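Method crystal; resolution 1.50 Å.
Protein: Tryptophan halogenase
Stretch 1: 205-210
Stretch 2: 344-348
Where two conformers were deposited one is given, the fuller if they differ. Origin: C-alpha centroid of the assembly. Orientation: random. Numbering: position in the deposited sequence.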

# COMPACT_ATOMS: atom_id res chain seq x y z
N GLN A 205 -19.67 -29.65 -12.24
CA GLN A 205 -18.95 -30.79 -12.83
C GLN A 205 -17.56 -30.45 -13.39
O GLN A 205 -16.72 -31.35 -13.53
CB GLN A 205 -19.80 -31.46 -13.93
CG GLN A 205 -20.18 -30.53 -15.11
N HIS A 206 -17.31 -29.18 -13.69
CA HIS A 206 -16.05 -28.77 -14.26
C HIS A 206 -15.04 -28.28 -13.23
O HIS A 206 -13.93 -27.93 -13.57
CB HIS A 206 -16.29 -27.73 -15.35
CG HIS A 206 -17.27 -28.18 -16.40
ND1 HIS A 206 -18.30 -27.38 -16.84
CD2 HIS A 206 -17.39 -29.36 -17.05
CE1 HIS A 206 -19.01 -28.05 -17.74
NE2 HIS A 206 -18.48 -29.25 -17.88
N GLY A 207 -15.43 -28.26 -11.96
CA GLY A 207 -14.51 -27.86 -10.89
C GLY A 207 -14.58 -26.40 -10.50
O GLY A 207 -13.84 -25.95 -9.64
N ASP A 208 -15.49 -25.65 -11.15
CA ASP A 208 -15.83 -24.29 -10.70
C ASP A 208 -16.67 -24.34 -9.44
O ASP A 208 -17.41 -25.30 -9.21
CB ASP A 208 -16.64 -23.51 -11.74
CG ASP A 208 -15.87 -23.13 -12.96
OD1 ASP A 208 -14.61 -23.24 -12.99
OD2 ASP A 208 -16.56 -22.70 -13.93
N ILE A 209 -16.61 -23.28 -8.64
CA ILE A 209 -17.56 -23.12 -7.54
C ILE A 209 -18.91 -22.71 -8.13
O ILE A 209 -19.00 -21.88 -9.05
CB ILE A 209 -17.10 -22.05 -6.54
CG1 ILE A 209 -15.71 -22.41 -5.99
CG2 ILE A 209 -18.10 -21.91 -5.42
CD1 ILE A 209 -15.09 -21.32 -5.18
N GLU A 210 -19.96 -23.38 -7.67
CA GLU A 210 -21.33 -23.17 -8.15
C GLU A 210 -22.17 -22.43 -7.12
O GLU A 210 -22.97 -21.55 -7.44
CB GLU A 210 -21.95 -24.54 -8.42
CG GLU A 210 -23.38 -24.53 -8.76
CD GLU A 210 -23.85 -25.92 -9.01
OE1 GLU A 210 -23.66 -26.38 -10.16
OE2 GLU A 210 -24.33 -26.57 -8.05
N GLN A 344 -8.22 -18.52 -10.04
CA GLN A 344 -8.24 -19.94 -10.42
C GLN A 344 -9.71 -20.30 -10.64
O GLN A 344 -10.55 -20.03 -9.79
CB GLN A 344 -7.66 -20.79 -9.28
CG GLN A 344 -7.66 -22.29 -9.53
CD GLN A 344 -6.77 -22.66 -10.69
OE1 GLN A 344 -5.55 -22.38 -10.70
NE2 GLN A 344 -7.35 -23.29 -11.71
N ASN A 345 -9.99 -20.96 -11.77
CA ASN A 345 -11.35 -21.25 -12.16
C ASN A 345 -12.13 -19.93 -12.09
O ASN A 345 -11.75 -18.94 -12.75
CB ASN A 345 -11.91 -22.38 -11.28
CG ASN A 345 -11.30 -23.73 -11.59
OD1 ASN A 345 -10.16 -24.01 -11.22
ND2 ASN A 345 -12.04 -24.55 -12.32
N ASN A 346 -13.21 -19.90 -11.33
CA ASN A 346 -14.09 -18.72 -11.22
C ASN A 346 -13.98 -18.04 -9.87
O ASN A 346 -14.94 -17.47 -9.36
CB ASN A 346 -15.56 -19.07 -11.51
CG ASN A 346 -16.13 -20.05 -10.55
OD1 ASN A 346 -15.43 -20.86 -9.91
ND2 ASN A 346 -17.47 -19.99 -10.39
N CYS A 347 -12.77 -18.10 -9.31
CA CYS A 347 -12.48 -17.55 -7.99
C CYS A 347 -11.26 -16.64 -8.08
O CYS A 347 -10.20 -17.04 -8.57
CB CYS A 347 -12.20 -18.66 -6.97
SG CYS A 347 -11.77 -18.04 -5.31
N ILE A 348 -11.43 -15.41 -7.60
CA ILE A 348 -10.31 -14.48 -7.50
C ILE A 348 -10.13 -14.04 -6.04
O ILE A 348 -11.07 -13.70 -5.34
CB ILE A 348 -10.46 -13.32 -8.51
CG1 ILE A 348 -9.19 -12.46 -8.59
CG2 ILE A 348 -11.71 -12.49 -8.24
CD1 ILE A 348 -9.27 -11.35 -9.64
O HOH W 1 -11.21 -27.26 -13.04

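Two asparagines at the tip of a tight turn hold these stretches together. Gln344 to Cys347 form a type II' beta turn, closed by hydrogen bonds from Cys347 N to Gln344 O (3.0 Å) and from Gln344 N to Cys347 O (2.9 Å). Asn345 and Asn346 occupy its two central positions. Asn345 has phi/psi of 51/-124, close to the ideal for the first central position of a type II' turn. The position favours glycine, and asparagine tolerates it better than most residues with a side chain. The CA-to-CB bonds of both asparagines point toward the other stretch.

Asn346 makes the most complete contact. Its chi1 is p (63°) and its chi2 is -25°, which sets the amide alongside the backbone of Ile209. Ile209 N donates to Asn346 OD1 (3.0 Å), and Asn346 ND2 donates to Ile209 O (2.8 Å). One carboxamide thus serves both the N-H and the C=O of one residue, much as a neighbouring strand would. Asparagine suits the place because it carries a donor and an acceptor on a short arm. The N-H...O angle is 163° for the ND2 bond and 144° for the OD1 bond, so the first is the straighter. Asn346 is buried, and ND2 has a further partner elsewhere in the structure.

Asn345 uses the m rotamer, with chi1 of -72° and chi2 of 76°. Its ND2 donates to Asp208 OD1 (3.0 Å, 164°). Its other amide atom, OD1, accepts from Gln344 NE2 at 2.9 Å. Gln344 has chi1 t and chi2 p, so its chain bends back to its neighbour. It does not touch the first stretch, but its bond helps fix the orientation of the Asn345 amide. A water extends the link: it donates to His206 O (2.9 Å) and accepts from Asn345 ND2 (2.9 Å). The direct distance from His206 O to Asn345 ND2 is 4.1 Å.

Asp208 is buried, with chi1 m (-70°) and chi2 -11°. Both carboxylate oxygens also have partners elsewhere in the structure, which suits a charged group in this setting. Gly207 has phi/psi of 94/1. A CB there would be jammed against the carbonyl O of His206, so the backbone itself calls for glycine.

The apolar part is small. Ile209 has chi1 m and chi2 t, and its CD1 lies 4.3 Å from Cys347 CB. Both residues are buried. The Cys347 side chain is t (178°). The His206 ring leads away from the turn; the residue contributes through its carbonyl. In all, 264 Å² is buried between the stretches, counting both sides.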